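Local coordinates for molybdenum-binding-protein (Azotobacter vinelandii, PDB 1H9M) that binds molybdate ions in the cytoplasm, apparently in a cooperative manner, and so probably serves molybdate homeostasis, at residues K89-G94 / A98-A103; T108-M113 / A130-K135; S17-G22 / E45-L50. One frame throughout, in Å; residues are numbered along the deposited sequence.

Contact 1 (K89-G94 / A98-A103); sequences KTIETG and AEVTLA
K89 and T90 both face T101 in a classic beta bulge, which sits in the antiparallel hairpin of strands 82-93 and 97-104 in the second TOBE (OB-clan) domain. The T101 carbonyl takes two donors: K89 N donates to T101 O at 2.8 Å, and T90 N adds a weak bond to the same oxygen. T101 N returns a bond to T90 O. Beyond the bulge the pairing is regular. E92 and E99 form a hydrogen-bonded pair with two backbone bonds, the straighter being E92 N to E99 O, 172° at the hydrogen and in the carbonyl plane. I91 with V100 and T93 with A98 are the non-hydrogen-bonded pairs, and their side chains share one face. There CG2 of I91 packs on CB of A98 at 4.2 Å and, slightly farther off, on CG2 of V100; helix 116-121 covers this side through V119.

The other face is polar. The carboxylates of E92 and E99 lie with their planes 9° apart and OE1 to OE1 at 3.9 Å, a closeness of like charge that may raise the proton affinity of one of them, though R9 lies against E99 and may moderate the effect; V96 and T115 of the second subunit pack on E92 and E99 respectively. K89 directs its amine to a salt bridge with E109, and T101 OG1 bonds T111 OG1; E109 and T111 are both on strand 109-115. G94, at the turn, touches a bound molybdate. T90 and T101 lie side by side. With chi1 at 56°, T90 OG1 sits between its own N and carbonyl carbon, 3.4 Å from T101 CB, where one water links it to T101 OG1 and donates to E99 O at 2.8 Å.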
loop_
_atom_site.group_PDB
_atom_site.type_symbol
_atom_site.label_atom_id
_atom_site.label_comp_id
_atom_site.label_asym_id
_atom_site.label_seq_id
_atom_site.Cartn_x
_atom_site.Cartn_y
_atom_site.Cartn_z
ATOM N N LYS A 89 7.384 -12.500 18.348
ATOM C CA LYS A 89 6.621 -12.851 19.550
ATOM C C LYS A 89 5.651 -13.978 19.231
ATOM O O LYS A 89 5.639 -15.032 19.909
ATOM C CB LYS A 89 5.911 -11.607 20.061
ATOM C CG LYS A 89 5.081 -11.775 21.317
ATOM C CD LYS A 89 4.199 -10.556 21.545
ATOM C CE LYS A 89 3.167 -10.811 22.630
ATOM N NZ LYS A 89 1.875 -10.129 22.316
ATOM N N THR A 90 4.684 -13.721 18.336
ATOM C CA THR A 90 3.678 -14.711 17.995
ATOM C C THR A 90 3.516 -14.834 16.461
ATOM O O THR A 90 3.909 -13.939 15.703
ATOM C CB THR A 90 2.297 -14.358 18.544
ATOM O OG1 THR A 90 1.875 -13.063 18.098
ATOM C CG2 THR A 90 2.239 -14.290 20.073
ATOM N N ILE A 91 3.128 -16.026 16.032
ATOM C CA ILE A 91 2.771 -16.303 14.644
ATOM C C ILE A 91 1.406 -16.996 14.630
ATOM O O ILE A 91 1.183 -17.989 15.332
ATOM C CB ILE A 91 3.774 -17.119 13.846
ATOM C CG1 ILE A 91 5.165 -16.458 13.906
ATOM C CG2 ILE A 91 3.382 -17.254 12.375
ATOM C CD1 ILE A 91 6.242 -17.151 13.112
ATOM N N GLU A 92 0.501 -16.381 13.858
ATOM C CA GLU A 92 -0.789 -17.055 13.672
ATOM C C GLU A 92 -0.874 -17.440 12.193
ATOM O O GLU A 92 -0.965 -16.507 11.384
ATOM C CB GLU A 92 -1.962 -16.215 14.100
ATOM C CG GLU A 92 -3.205 -17.109 14.016
ATOM C CD GLU A 92 -4.462 -16.398 14.450
ATOM O OE1 GLU A 92 -4.408 -15.192 14.765
ATOM O OE2 GLU A 92 -5.503 -17.082 14.463
ATOM N N THR A 93 -0.854 -18.737 11.883
ATOM C CA THR A 93 -0.864 -19.139 10.484
ATOM C C THR A 93 -2.270 -19.362 9.967
ATOM O O THR A 93 -3.152 -19.791 10.730
ATOM C CB THR A 93 0.043 -20.355 10.269
ATOM O OG1 THR A 93 1.381 -19.985 10.628
ATOM C CG2 THR A 93 0.097 -20.821 8.831
ATOM N N GLY A 94 -2.545 -18.884 8.750
ATOM C CA GLY A 94 -3.867 -19.065 8.151
ATOM C C GLY A 94 -3.656 -20.133 7.057
ATOM O O GLY A 94 -3.034 -21.169 7.336
ATOM N N ALA A 98 -0.034 -15.477 6.989
ATOM C CA ALA A 98 0.230 -15.643 8.390
ATOM C C ALA A 98 0.451 -14.279 9.061
ATOM O O ALA A 98 1.058 -13.416 8.426
ATOM C CB ALA A 98 1.544 -16.411 8.678
ATOM N N GLU A 99 -0.051 -14.097 10.273
ATOM C CA GLU A 99 0.070 -12.808 10.966
ATOM C C GLU A 99 1.238 -12.943 11.934
ATOM O O GLU A 99 1.237 -13.853 12.787
ATOM C CB GLU A 99 -1.238 -12.486 11.703
ATOM C CG GLU A 99 -1.305 -11.180 12.467
ATOM C CD GLU A 99 -2.699 -10.902 13.039
ATOM O OE1 GLU A 99 -3.557 -11.808 12.975
ATOM O OE2 GLU A 99 -2.987 -9.807 13.557
ATOM N N VAL A 100 2.251 -12.159 11.736
ATOM C CA VAL A 100 3.465 -12.226 12.578
ATOM C C VAL A 100 3.524 -11.007 13.472
ATOM O O VAL A 100 3.552 -9.878 12.954
ATOM C CB VAL A 100 4.707 -12.300 11.706
ATOM C CG1 VAL A 100 6.001 -12.371 12.554
ATOM C CG2 VAL A 100 4.715 -13.507 10.780
ATOM N N THR A 101 3.633 -11.181 14.806
ATOM C CA THR A 101 3.835 -9.979 15.645
ATOM C C THR A 101 5.273 -9.990 16.190
ATOM O O THR A 101 5.747 -11.052 16.608
ATOM C CB THR A 101 2.840 -10.029 16.805
ATOM O OG1 THR A 101 1.476 -9.951 16.327
ATOM C CG2 THR A 101 3.011 -8.902 17.819
ATOM N N LEU A 102 5.944 -8.834 16.116
ATOM C CA LEU A 102 7.305 -8.717 16.679
ATOM C C LEU A 102 7.210 -7.801 17.913
ATOM O O LEU A 102 6.387 -6.903 18.009
ATOM C CB LEU A 102 8.268 -7.981 15.757
ATOM C CG LEU A 102 8.406 -8.375 14.303
ATOM C CD1 LEU A 102 9.516 -7.566 13.627
ATOM C CD2 LEU A 102 8.695 -9.855 14.082
ATOM N N ALA A 103 8.101 -8.070 18.867
ATOM C CA ALA A 103 8.264 -7.238 20.055
ATOM C C ALA A 103 9.497 -6.372 19.781
ATOM O O ALA A 103 10.587 -6.853 19.462
ATOM C CB ALA A 103 8.454 -8.139 21.278
HETATM O O HOH W 1 0.870 -12.809 15.353
#

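Contact 2 (T108-M113 / A130-K135). With MOO (molybdate ion), chain F.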
loop_
_atom_site.group_PDB
_atom_site.type_symbol
_atom_site.label_atom_id
_atom_site.label_comp_id
_atom_site.label_asym_id
_atom_site.label_seq_id
_atom_site.Cartn_x
_atom_site.Cartn_y
_atom_site.Cartn_z
ATOM N N THR A 108 7.230 -2.104 22.425
ATOM C CA THR A 108 6.262 -1.784 21.380
ATOM C C THR A 108 6.132 -3.011 20.480
ATOM O O THR A 108 7.182 -3.604 20.181
ATOM C CB THR A 108 6.720 -0.555 20.592
ATOM O OG1 THR A 108 6.777 0.554 21.501
ATOM C CG2 THR A 108 5.795 -0.276 19.427
ATOM N N GLU A 109 4.930 -3.401 20.098
ATOM C CA GLU A 109 4.761 -4.570 19.224
ATOM C C GLU A 109 4.450 -4.109 17.784
ATOM O O GLU A 109 3.749 -3.105 17.707
ATOM C CB GLU A 109 3.530 -5.371 19.639
ATOM C CG GLU A 109 3.615 -6.122 20.950
ATOM C CD GLU A 109 2.366 -6.938 21.218
ATOM O OE1 GLU A 109 1.464 -7.023 20.354
ATOM O OE2 GLU A 109 2.286 -7.535 22.313
ATOM N N ILE A 110 4.800 -4.896 16.762
ATOM C CA ILE A 110 4.361 -4.469 15.407
ATOM C C ILE A 110 3.876 -5.728 14.714
ATOM O O ILE A 110 4.501 -6.761 14.934
ATOM C CB ILE A 110 5.462 -3.802 14.567
ATOM C CG1 ILE A 110 4.989 -3.493 13.126
ATOM C CG2 ILE A 110 6.695 -4.654 14.489
ATOM C CD1 ILE A 110 5.624 -2.302 12.450
ATOM N N THR A 111 2.729 -5.692 14.020
ATOM C CA THR A 111 2.228 -6.902 13.404
ATOM C C THR A 111 2.334 -6.734 11.876
ATOM O O THR A 111 1.980 -5.682 11.324
ATOM C CB THR A 111 0.767 -7.057 13.820
ATOM O OG1 THR A 111 0.745 -7.174 15.282
ATOM C CG2 THR A 111 0.098 -8.277 13.216
ATOM N N SER A 112 2.683 -7.831 11.248
ATOM C CA SER A 112 2.820 -7.844 9.777
ATOM C C SER A 112 2.024 -9.002 9.238
ATOM O O SER A 112 1.839 -10.045 9.925
ATOM C CB SER A 112 4.314 -8.028 9.419
ATOM O OG SER A 112 4.435 -8.438 8.083
ATOM N N MET A 113 1.414 -8.891 8.060
ATOM C CA MET A 113 0.740 -9.991 7.377
ATOM C C MET A 113 1.649 -10.413 6.215
ATOM O O MET A 113 1.861 -9.529 5.401
ATOM C CB MET A 113 -0.661 -9.633 6.915
ATOM C CG MET A 113 -1.476 -10.768 6.265
ATOM S SD MET A 113 -1.965 -11.993 7.469
ATOM C CE MET A 113 -3.196 -11.158 8.437
ATOM N N ALA A 130 14.111 -10.277 13.779
ATOM C CA ALA A 130 13.631 -9.842 12.422
ATOM C C ALA A 130 13.344 -8.362 12.482
ATOM O O ALA A 130 13.248 -7.775 13.538
ATOM C CB ALA A 130 12.357 -10.602 12.068
ATOM N N SER A 131 13.345 -7.715 11.296
ATOM C CA SER A 131 13.038 -6.279 11.258
ATOM C C SER A 131 11.717 -6.041 10.442
ATOM O O SER A 131 11.543 -6.785 9.482
ATOM C CB SER A 131 14.110 -5.519 10.490
ATOM O OG SER A 131 15.385 -5.650 11.151
ATOM N N ALA A 132 10.990 -5.058 10.957
ATOM C CA ALA A 132 9.739 -4.696 10.221
ATOM C C ALA A 132 10.189 -3.547 9.319
ATOM O O ALA A 132 10.858 -2.642 9.784
ATOM C CB ALA A 132 8.698 -4.222 11.199
ATOM N N VAL A 133 9.775 -3.610 8.051
ATOM C CA VAL A 133 10.159 -2.572 7.070
ATOM C C VAL A 133 8.895 -1.914 6.539
ATOM O O VAL A 133 8.021 -2.637 6.076
ATOM C CB VAL A 133 10.951 -3.220 5.913
ATOM C CG1 VAL A 133 11.237 -2.199 4.831
ATOM C CG2 VAL A 133 12.259 -3.823 6.423
ATOM N N ILE A 134 8.822 -0.573 6.672
ATOM C CA ILE A 134 7.579 0.116 6.223
ATOM C C ILE A 134 7.967 1.353 5.419
ATOM O O ILE A 134 8.808 2.166 5.767
ATOM C CB ILE A 134 6.794 0.607 7.445
ATOM C CG1 ILE A 134 6.575 -0.516 8.463
ATOM C CG2 ILE A 134 5.431 1.198 7.046
ATOM C CD1 ILE A 134 6.074 -0.055 9.809
ATOM N N LYS A 135 7.469 1.363 4.150
ATOM C CA LYS A 135 7.702 2.523 3.290
ATOM C C LYS A 135 6.988 3.710 3.894
ATOM O O LYS A 135 5.858 3.685 4.397
ATOM C CB LYS A 135 7.023 2.137 1.931
ATOM C CG LYS A 135 7.623 3.020 0.806
ATOM C CD LYS A 135 7.141 2.544 -0.568
ATOM C CE LYS A 135 7.317 3.702 -1.546
ATOM N NZ LYS A 135 8.686 3.831 -2.103
HETATM MO MO MOO F . 10.534 5.412 0.904
HETATM O O1 MOO F . 10.158 5.049 2.566
HETATM O O2 MOO F . 10.818 4.000 -0.148
HETATM O O3 MOO F . 9.064 6.145 0.161
HETATM O O4 MOO F . 11.764 6.696 0.688
#
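I110 lays its CD1 over the methyl of A132, 3.8 Å from CB, and meets I134 at the same time. Its CG2 touches A132 CB as well, at 3.9 Å, and the alanine methyl is thus held by two branches of one isoleucine. The contact with I134 is tip to tip: the two CD1 methyls stand 3.5 Å apart, tighter than usual for carbon atoms. CG1 of I110, anti to its backbone N (chi1 175°), carries CD1 across to I134, which holds its own CG1 beside its N (chi1 -52°). No hydrogen bond crosses between 108-113 and 130-135; at I110 and A132 the backbones are separated by 7.5 Å between CA atoms, and the join is wholly apolar and buried. F12 and N10 of strand 10-21 and L102 of strand 97-104 also pack on I110, and V67 on A132.

Past the strand end, K135 meets the molybdate ion. It has two conformers, so its bonds are less certain; in one of them NZ donates to O2 of the molybdate at 2.9 Å and more weakly to O3, and the amine also bonds the carbonyls of V41 and V139 of the third subunit. The anion is held further by S79 OG and the backbone N-H groups of R81 and A136, and by T43 OG1 and S46 OG of the third subunit. M113, at the far end of 108-113, touches another molybdate. The intersubunit oxyanion site is particular to this protein, whereas I110, A132 and I134 fill the interior of an OB-type beta barrel, the fold of the TOBE domain.

Contact 3 (S17-G22 / E45-L50)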
loop_
_atom_site.group_PDB
_atom_site.type_symbol
_atom_site.label_atom_id
_atom_site.label_comp_id
_atom_site.label_asym_id
_atom_site.label_seq_id
_atom_site.Cartn_x
_atom_site.Cartn_y
_atom_site.Cartn_z
ATOM N N SER A 17 9.113 15.206 15.138
ATOM C CA SER A 17 10.415 15.820 15.418
ATOM C C SER A 17 10.808 16.787 14.323
ATOM O O SER A 17 11.642 17.706 14.512
ATOM C CB SER A 17 11.427 14.690 15.596
ATOM O OG SER A 17 11.425 13.916 14.410
ATOM N N ALA A 18 10.154 16.671 13.159
ATOM C CA ALA A 18 10.424 17.623 12.084
ATOM C C ALA A 18 9.411 17.416 10.969
ATOM O O ALA A 18 8.923 16.279 10.847
ATOM C CB ALA A 18 11.815 17.467 11.512
ATOM N N LEU A 19 9.211 18.456 10.178
ATOM C CA LEU A 19 8.269 18.452 9.078
ATOM C C LEU A 19 8.946 19.148 7.889
ATOM O O LEU A 19 9.558 20.218 8.109
ATOM C CB LEU A 19 7.004 19.226 9.395
ATOM C CG LEU A 19 5.965 19.598 8.377
ATOM C CD1 LEU A 19 5.121 18.362 8.045
ATOM C CD2 LEU A 19 5.002 20.739 8.718
ATOM N N LYS A 20 8.766 18.562 6.723
ATOM C CA LYS A 20 9.284 19.185 5.498
ATOM C C LYS A 20 8.116 19.222 4.507
ATOM O O LYS A 20 7.563 18.199 4.087
ATOM C CB LYS A 20 10.485 18.485 4.835
ATOM C CG LYS A 20 10.896 19.259 3.567
ATOM C CD LYS A 20 12.103 18.726 2.832
ATOM C CE LYS A 20 12.271 19.463 1.472
ATOM N NZ LYS A 20 13.500 18.918 0.802
ATOM N N GLU A 21 7.750 20.469 4.194
ATOM C CA GLU A 21 6.621 20.685 3.321
ATOM C C GLU A 21 7.118 20.734 1.880
ATOM O O GLU A 21 8.054 21.420 1.532
ATOM C CB GLU A 21 5.884 22.017 3.677
ATOM C CG GLU A 21 5.257 21.764 5.087
ATOM C CD GLU A 21 4.481 22.978 5.574
ATOM O OE1 GLU A 21 4.264 23.972 4.854
ATOM O OE2 GLU A 21 4.050 22.960 6.747
ATOM N N GLY A 22 6.443 19.944 1.028
ATOM C CA GLY A 22 6.713 19.890 -0.365
ATOM C C GLY A 22 5.704 20.666 -1.179
ATOM O O GLY A 22 5.162 21.681 -0.739
ATOM N N GLU A 45 -1.949 19.054 2.204
ATOM C CA GLU A 45 -3.263 19.458 2.729
ATOM C C GLU A 45 -3.559 18.786 4.060
ATOM O O GLU A 45 -3.927 19.440 5.059
ATOM C CB GLU A 45 -4.296 19.189 1.634
ATOM C CG GLU A 45 -5.737 19.333 2.098
ATOM C CD GLU A 45 -6.105 20.753 2.484
ATOM O OE1 GLU A 45 -5.271 21.652 2.276
ATOM O OE2 GLU A 45 -7.224 20.977 2.998
ATOM N N SER A 46 -3.189 17.480 4.217
ATOM C CA SER A 46 -3.348 16.881 5.559
ATOM C C SER A 46 -2.396 17.442 6.563
ATOM O O SER A 46 -2.718 17.597 7.760
ATOM C CB SER A 46 -3.135 15.337 5.449
ATOM O OG SER A 46 -4.306 14.803 4.864
ATOM N N ALA A 47 -1.096 17.613 6.213
ATOM C CA ALA A 47 -0.129 18.149 7.172
ATOM C C ALA A 47 -0.654 19.515 7.680
ATOM O O ALA A 47 -0.572 19.688 8.885
ATOM C CB ALA A 47 1.203 18.347 6.463
ATOM N N ARG A 48 -1.200 20.318 6.814
ATOM C CA ARG A 48 -1.706 21.635 7.249
ATOM C C ARG A 48 -3.007 21.533 8.008
ATOM O O ARG A 48 -3.180 22.221 9.022
ATOM C CB ARG A 48 -1.803 22.510 5.980
ATOM C CG ARG A 48 -0.334 22.658 5.570
ATOM C CD ARG A 48 0.106 23.928 4.897
ATOM N NE ARG A 48 -0.645 24.131 3.675
ATOM C CZ ARG A 48 -0.222 24.637 2.535
ATOM N NH1 ARG A 48 1.028 25.055 2.347
ATOM N NH2 ARG A 48 -1.098 24.731 1.534
ATOM N N SER A 49 -3.909 20.669 7.557
ATOM C CA SER A 49 -5.194 20.489 8.246
ATOM C C SER A 49 -5.021 19.962 9.657
ATOM O O SER A 49 -5.596 20.466 10.649
ATOM C CB SER A 49 -6.069 19.515 7.462
ATOM O OG SER A 49 -7.311 19.471 8.142
ATOM N N LEU A 50 -4.118 19.016 9.873
ATOM C CA LEU A 50 -3.787 18.445 11.168
ATOM C C LEU A 50 -2.906 19.359 12.021
ATOM O O LEU A 50 -2.515 18.967 13.089
ATOM C CB LEU A 50 -3.046 17.096 10.961
ATOM C CG LEU A 50 -4.021 15.981 10.425
ATOM C CD1 LEU A 50 -3.228 14.679 10.322
ATOM C CD2 LEU A 50 -5.145 15.740 11.383
#
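L19 and A47 make the apolar part of this contact: CD1 of the leucine lies 4.2 Å from CB of the alanine. The leucine chain, with CG anti to its backbone N (chi1 169°), reaches out from the strand to the methyl on the helix.

The charged part is looser. E21, extended beyond CG, brings OE1 to the edge of the R48 guanidinium, near that group's plane, although the carboxylate itself is turned 75° from it. The R48 chain is bent at chi2 and chi3. OE1 of E21 is 4.2 Å from NH1 of R48, beyond a salt bridge, and equally far from its CD. The two side chains cross at about a right angle, and attraction between them is probably weak, since both are exposed. No hydrogen bond joins 17-22 to 45-50.

Helix 44-49 here packs against the end of strand 10-21 in the first TOBE domain, while V28 and A26 of the adjoining strand 25-32 touch L19 and A47. S46 OG, next to A47, bonds molybdate O4 and also S79 O of the second subunit; the helix thus carries A47 to the strand and S46 to an intersubunit site.

Overall arrangement
Contacts 1 and 2 belong to the second TOBE domain and touch each other: strands 97-104 and 109-115 are neighbours in one sheet, joined by a probable backbone bond from L102 N to I110 O. Contact 3 lies in the first TOBE domain, its centre about 33 Å from that of contact 1 and 24 Å from that of contact 2. Contact 2 is the buried one, made of methyl groups alone inside the barrel. Contact 1 is partly buried and relies on backbone hydrogen bonds; contact 3, also partly buried, combines one apolar touch with a loose charge pair. Each includes a residue beside a molybdate.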